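Local coordinates for A151R (African swine fever virus Georgia 2007/1, PDB 7CMA), which binds a zinc ion and is a non-structural viral protein, possibly an oxygenase, whose biochemical role remains unclear, at residues L12-E15 with K16-C20; N2-I5 with I6-A10. All coordinates share one frame; numbering follows the deposited sequence.

Contact 1. Residues L12-E15 with K16-C20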
ATOM      1  N   LEU A  12      -1.256  10.919  -1.287  1.00 36.97           N
ATOM      2  CA  LEU A  12      -0.902   9.855  -2.260  1.00 37.31           C
ATOM      3  C   LEU A  12      -2.188   9.217  -2.810  1.00 42.70           C
ATOM      4  O   LEU A  12      -2.277   9.057  -4.038  1.00 45.01           O
ATOM      5  CB  LEU A  12      -0.010   8.810  -1.587  1.00 37.04           C
ATOM      6  CG  LEU A  12       0.345   7.612  -2.467  1.00 41.81           C
ATOM      7  CD1 LEU A  12       1.137   8.058  -3.689  1.00 41.29           C
ATOM      8  CD2 LEU A  12       1.114   6.562  -1.679  1.00 46.89           C
ATOM      9  N   HIS A  13      -3.130   8.855  -1.934  1.00 38.25           N
ATOM     10  CA  HIS A  13      -4.468   8.347  -2.348  1.00 43.81           C
ATOM     11  C   HIS A  13      -5.125   9.346  -3.307  1.00 43.05           C
ATOM     12  O   HIS A  13      -5.550   8.918  -4.395  1.00 45.14           O
ATOM     13  CB  HIS A  13      -5.352   8.062  -1.126  1.00 45.85           C
ATOM     14  CG  HIS A  13      -6.788   7.824  -1.465  1.00 48.68           C
ATOM     15  ND1 HIS A  13      -7.242   6.606  -1.941  1.00 52.06           N
ATOM     16  CD2 HIS A  13      -7.865   8.639  -1.416  1.00 51.13           C
ATOM     17  CE1 HIS A  13      -8.543   6.673  -2.136  1.00 57.34           C
ATOM     18  NE2 HIS A  13      -8.947   7.915  -1.840  1.00 53.20           N
ATOM     19  N   LYS A  14      -5.090  10.639  -2.966  1.00 45.53           N
ATOM     20  CA  LYS A  14      -5.626  11.738  -3.816  1.00 44.40           C
ATOM     21  C   LYS A  14      -4.973  11.676  -5.203  1.00 43.93           C
ATOM     22  O   LYS A  14      -5.711  11.669  -6.207  1.00 39.48           O
ATOM     23  CB  LYS A  14      -5.379  13.099  -3.158  1.00 49.70           C
ATOM     24  CG  LYS A  14      -5.506  14.301  -4.084  1.00 51.34           C
ATOM     25  CD  LYS A  14      -5.301  15.626  -3.386  1.00 57.20           C
ATOM     26  CE  LYS A  14      -5.718  16.810  -4.233  1.00 61.53           C
ATOM     27  NZ  LYS A  14      -6.441  17.827  -3.433  1.00 66.38           N
ATOM     28  N   GLU A  15      -3.642  11.735  -5.259  1.00 40.20           N
ATOM     29  CA  GLU A  15      -2.897  11.778  -6.543  1.00 44.33           C
ATOM     30  C   GLU A  15      -3.282  10.556  -7.388  1.00 43.44           C
ATOM     31  O   GLU A  15      -3.477  10.722  -8.607  1.00 43.52           O
ATOM     32  CB  GLU A  15      -1.390  11.845  -6.293  1.00 50.62           C
ATOM     33  CG  GLU A  15      -0.629  12.542  -7.409  1.00 59.57           C
ATOM     34  CD  GLU A  15      -0.997  14.004  -7.627  1.00 61.79           C
ATOM     35  OE1 GLU A  15      -1.534  14.633  -6.687  1.00 56.95           O
ATOM     36  OE2 GLU A  15      -0.762  14.505  -8.741  1.00 61.08           O
ATOM     37  N   LYS A  16      -3.450   9.393  -6.753  1.00 42.17           N
ATOM     38  CA  LYS A  16      -3.715   8.118  -7.468  1.00 43.85           C
ATOM     39  C   LYS A  16      -5.170   8.107  -7.961  1.00 38.54           C
ATOM     40  O   LYS A  16      -5.388   7.727  -9.108  1.00 41.79           O
ATOM     41  CB  LYS A  16      -3.415   6.917  -6.567  1.00 45.53           C
ATOM     42  CG  LYS A  16      -1.937   6.606  -6.375  1.00 50.10           C
ATOM     43  CD  LYS A  16      -1.640   5.133  -6.158  1.00 60.27           C
ATOM     44  CE  LYS A  16      -1.234   4.808  -4.737  1.00 66.93           C
ATOM     45  NZ  LYS A  16      -2.341   5.047  -3.779  1.00 79.50           N
ATOM     46  N   LEU A  17      -6.113   8.588  -7.150  1.00 43.08           N
ATOM     47  CA  LEU A  17      -7.562   8.571  -7.492  1.00 37.28           C
ATOM     48  C   LEU A  17      -7.830   9.608  -8.590  1.00 40.46           C
ATOM     49  O   LEU A  17      -8.441   9.234  -9.589  1.00 41.35           O
ATOM     50  CB  LEU A  17      -8.399   8.843  -6.239  1.00 43.08           C
ATOM     51  CG  LEU A  17      -9.916   8.739  -6.424  1.00 43.82           C
ATOM     52  CD1 LEU A  17     -10.298   7.478  -7.193  1.00 36.40           C
ATOM     53  CD2 LEU A  17     -10.629   8.775  -5.080  1.00 45.29           C
ATOM     54  N   ILE A  18      -7.207  10.788  -8.494  1.00 37.77           N
ATOM     55  CA  ILE A  18      -7.307  11.845  -9.546  1.00 44.24           C
ATOM     56  C   ILE A  18      -6.738  11.296 -10.858  1.00 45.75           C
ATOM     57  O   ILE A  18      -7.361  11.530 -11.909  1.00 46.66           O
ATOM     58  CB  ILE A  18      -6.601  13.146  -9.117  1.00 42.58           C
ATOM     59  CG1 ILE A  18      -7.402  13.891  -8.047  1.00 44.93           C
ATOM     60  CG2 ILE A  18      -6.316  14.027 -10.324  1.00 45.51           C
ATOM     61  CD1 ILE A  18      -6.757  15.180  -7.574  1.00 53.18           C
ATOM     62  N   GLU A  19      -5.590  10.614 -10.804  1.00 45.45           N
ATOM     63  CA  GLU A  19      -4.945  10.032 -12.014  1.00 48.89           C
ATOM     64  C   GLU A  19      -5.889   8.990 -12.628  1.00 43.77           C
ATOM     65  O   GLU A  19      -6.123   9.053 -13.842  1.00 46.81           O
ATOM     66  CB  GLU A  19      -3.586   9.413 -11.669  1.00 52.66           C
ATOM     67  CG  GLU A  19      -2.753   9.055 -12.894  1.00 55.71           C
ATOM     68  CD  GLU A  19      -2.107  10.236 -13.607  1.00 71.31           C
ATOM     69  OE1 GLU A  19      -2.271  11.380 -13.130  1.00 74.06           O
ATOM     70  OE2 GLU A  19      -1.475  10.014 -14.662  1.00 73.49           O
ATOM     71  N   CYS A  20      -6.463   8.122 -11.796  1.00 41.79           N
ATOM     72  CA  CYS A  20      -7.463   7.113 -12.227  1.00 43.74           C
ATOM     73  C   CYS A  20      -8.649   7.805 -12.916  1.00 39.21           C
ATOM     74  O   CYS A  20      -8.996   7.406 -14.050  1.00 42.32           O
ATOM     75  CB  CYS A  20      -7.944   6.284 -11.045  1.00 48.11           C
ATOM     76  SG  CYS A  20      -8.919   4.843 -11.541  1.00 51.03           S
TER
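The backbone N of Leu17 gives its hydrogen to His13 O at 2.8 Å, the shortest hydrogen bond between 12-15 and 16-20. It is an i to i+4 bond of an alpha helix, part of the long N-terminal helix 3-28. Lys16 N to Leu12 O, Ile18 N to Lys14 O and Glu19 N to Glu15 O belong to the same i to i+4 series. The straightest is Ile18 N to Lys14 O, with an N-H...O angle of 169°.

Three side-chain pairs, each four residues apart, meet on the outside of the helix. His13 and Leu17 run side by side and point the same way. Leu17 CD2 meets the imidazole obliquely, 3.8 Å from His13 NE2. Lys14 and Ile18 are also side by side. The methyl CD1 of Ile18 touches the aliphatic part of the lysine, 3.8 Å from Lys14 CG and 3.9 Å from Lys14 CE. Ile18 CG1 is anti to the carbonyl carbon and beside the backbone N (chi1 -73°). The extended chi2 then carries CD1 back to Lys14. Lys16 instead bends at chi2, chi3 and chi4 and curls back over the preceding turn. Its CE and NZ both reach Leu12 CG.

Tyr80 of helix 72-84 packs on Lys14, Leu17 and Ile18. Phe148 touches Lys16 and Leu17, and Glu19 OE1 forms a salt bridge with Lys73 NZ. The second subunit also meets this stretch: its Leu12 packs on Leu12 and its Ile5 on Lys16. The segment therefore joins the body of its own chain to the dimer partner. Beside these bonds, the methylene groups of Lys16 rest on a backbone oxygen, with Lys16 CG 3.4 Å from Leu12 O.

Contact 2. Residues N2-I5 with I6-A10; sequences NKKI and IVMMA
Lys4 and Met8 touch across the first turns of the N-terminal alpha helix 3-28, four residues apart. The terminal methyl of Met8 is the contact point. Met8 CE lies 3.8 Å from Lys4 CE and keeps nearly the same distance from CG, CD and NZ of that lysine. The lysine is extended beyond CG, so the methyl sits alongside its length. Met8 bends at its last torsion (chi3 -81°), which folds CE back over the preceding turn, 3.3 Å from Lys4 O.

Ile5 and Met9 form an apolar pair. Ile5 uses its CG2 branch, which comes 4.0 Å from Met9 SD. Met9 CG stands beside its own backbone N (chi1 -83°), and this places CG and SD near Ile5 O. On another side of the helix Ile6 CD1 turns back to Asn2 O, at 3.3 Å. Val7 CG2 lies similarly close to Lys3 O.

The backbone sets these side chains in place through i to i+4 hydrogen bonds. Val7 N to Lys3 O, Met8 N to Lys4 O and Met9 N to Ile5 O are each 2.9 Å long. The first bond of the series, Ile6 N to Asn2 O, is longer at 3.2 Å. Asn2 O also takes a weak bond from Ile5 N, so two amides share this oxygen at the start of the helix.

Further out lies the second subunit. Its Glu15 packs on Ile5 and Met8, and its Leu12 on Met9. These turns thus supply part of the dimer interface. The amine of Lys4 faces the same acid of the partner: Lys4 NZ and Glu15 OE1 of the second subunit form a long, weak ion pair.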
ATOM      1  N   ASN A   2       2.651   8.195  12.850  1.00 68.35           N
ATOM      2  CA  ASN A   2       3.073   9.600  12.586  1.00 68.41           C
ATOM      3  C   ASN A   2       1.963  10.318  11.810  1.00 66.36           C
ATOM      4  O   ASN A   2       1.388   9.699  10.890  1.00 57.18           O
ATOM      5  CB  ASN A   2       4.406   9.657  11.833  1.00 73.10           C
ATOM      6  CG  ASN A   2       5.104  10.993  11.959  1.00 79.05           C
ATOM      7  OD1 ASN A   2       4.871  11.735  12.910  1.00 89.88           O
ATOM      8  ND2 ASN A   2       5.992  11.291  11.024  1.00 90.56           N
ATOM      9  N   LYS A   3       1.612  11.533  12.235  1.00 67.90           N
ATOM     10  CA  LYS A   3       0.579  12.370  11.566  1.00 75.08           C
ATOM     11  C   LYS A   3       1.047  12.703  10.146  1.00 62.37           C
ATOM     12  O   LYS A   3       0.204  12.687   9.229  1.00 63.56           O
ATOM     13  CB  LYS A   3       0.316  13.645  12.374  1.00 79.91           C
ATOM     14  CG  LYS A   3      -0.964  14.387  12.011  1.00 90.05           C
ATOM     15  CD  LYS A   3      -1.012  15.815  12.523  1.00 90.85           C
ATOM     16  CE  LYS A   3      -0.719  15.931  14.005  1.00 95.81           C
ATOM     17  NZ  LYS A   3      -1.858  15.462  14.831  1.00100.05           N
ATOM     18  N   LYS A   4       2.344  12.979   9.977  1.00 57.46           N
ATOM     19  CA  LYS A   4       2.941  13.343   8.666  1.00 55.94           C
ATOM     20  C   LYS A   4       2.767  12.172   7.694  1.00 56.04           C
ATOM     21  O   LYS A   4       2.511  12.427   6.497  1.00 49.42           O
ATOM     22  CB  LYS A   4       4.418  13.715   8.829  1.00 66.13           C
ATOM     23  CG  LYS A   4       4.920  14.775   7.859  1.00 70.47           C
ATOM     24  CD  LYS A   4       6.416  14.741   7.647  1.00 74.69           C
ATOM     25  CE  LYS A   4       6.834  15.261   6.289  1.00 79.56           C
ATOM     26  NZ  LYS A   4       8.115  14.661   5.847  1.00 83.69           N
ATOM     27  N   ILE A   5       2.823  10.940   8.204  1.00 45.76           N
ATOM     28  CA  ILE A   5       2.660   9.707   7.380  1.00 53.26           C
ATOM     29  C   ILE A   5       1.175   9.552   7.012  1.00 49.71           C
ATOM     30  O   ILE A   5       0.895   9.189   5.861  1.00 43.51           O
ATOM     31  CB  ILE A   5       3.218   8.470   8.114  1.00 51.04           C
ATOM     32  CG1 ILE A   5       4.741   8.540   8.250  1.00 60.04           C
ATOM     33  CG2 ILE A   5       2.771   7.184   7.430  1.00 53.29           C
ATOM     34  CD1 ILE A   5       5.356   7.358   8.973  1.00 64.65           C
ATOM     35  N   ILE A   6       0.263   9.933   7.913  1.00 45.47           N
ATOM     36  CA  ILE A   6      -1.206   9.819   7.650  1.00 57.44           C
ATOM     37  C   ILE A   6      -1.593  10.863   6.592  1.00 48.92           C
ATOM     38  O   ILE A   6      -2.296  10.488   5.638  1.00 52.65           O
ATOM     39  CB  ILE A   6      -2.033   9.966   8.947  1.00 55.76           C
ATOM     40  CG1 ILE A   6      -2.427   8.605   9.529  1.00 64.67           C
ATOM     41  CG2 ILE A   6      -3.258  10.841   8.707  1.00 54.79           C
ATOM     42  CD1 ILE A   6      -1.282   7.838  10.153  1.00 64.47           C
ATOM     43  N   VAL A   7      -0.975  12.049   6.652  1.00 49.25           N
ATOM     44  CA  VAL A   7      -1.177  13.143   5.654  1.00 50.04           C
ATOM     45  C   VAL A   7      -0.592  12.699   4.310  1.00 54.84           C
ATOM     46  O   VAL A   7      -1.313  12.779   3.295  1.00 41.04           O
ATOM     47  CB  VAL A   7      -0.551  14.467   6.135  1.00 51.80           C
ATOM     48  CG1 VAL A   7      -0.409  15.476   5.004  1.00 52.96           C
ATOM     49  CG2 VAL A   7      -1.340  15.068   7.288  1.00 55.68           C
ATOM     50  N   MET A   8       0.627  12.158   4.318  1.00 40.73           N
ATOM     51  CA  MET A   8       1.308  11.701   3.082  1.00 46.00           C
ATOM     52  C   MET A   8       0.459  10.617   2.409  1.00 36.97           C
ATOM     53  O   MET A   8       0.334  10.656   1.179  1.00 41.27           O
ATOM     54  CB  MET A   8       2.704  11.150   3.384  1.00 45.61           C
ATOM     55  CG  MET A   8       3.816  12.102   3.003  1.00 55.12           C
ATOM     56  SD  MET A   8       5.452  11.447   3.419  1.00 56.76           S
ATOM     57  CE  MET A   8       5.505  11.860   5.157  1.00 58.63           C
ATOM     58  N   MET A   9      -0.123   9.709   3.195  1.00 39.08           N
ATOM     59  CA  MET A   9      -0.955   8.592   2.684  1.00 44.56           C
ATOM     60  C   MET A   9      -2.214   9.163   2.018  1.00 43.89           C
ATOM     61  O   MET A   9      -2.604   8.636   0.963  1.00 43.52           O
ATOM     62  CB  MET A   9      -1.357   7.630   3.806  1.00 49.00           C
ATOM     63  CG  MET A   9      -0.281   6.600   4.139  1.00 52.72           C
ATOM     64  SD  MET A   9      -0.580   5.781   5.736  1.00 55.32           S
ATOM     65  CE  MET A   9      -2.045   4.829   5.338  1.00 57.41           C
ATOM     66  N   ALA A  10      -2.807  10.214   2.602  1.00 40.38           N
ATOM     67  CA  ALA A  10      -4.047  10.841   2.075  1.00 46.90           C
ATOM     68  C   ALA A  10      -3.746  11.576   0.760  1.00 41.35           C
ATOM     69  O   ALA A  10      -4.585  11.508  -0.158  1.00 43.56           O
ATOM     70  CB  ALA A  10      -4.640  11.773   3.103  1.00 47.09           C
TER

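Overall arrangement
Both contacts lie on one helix, 3-28, and follow each other in series. Contact 2 comes first, at the N-terminal end, and contact 1 follows with one residue between them. Their centres are 15 Å apart, on the same side of the chain's centre. Contact 2 is about 27 Å from that centre and mostly at the surface. Contact 1 is about 14 Å from it and partly buried, against helix 72-84 and nearby loops. Both touch the second subunit, where contact 2 residues of one chain pack on contact 1 residues of the other. The helix thus starts in the dimer interface, and its later turns meet both the partner and the body of their own chain.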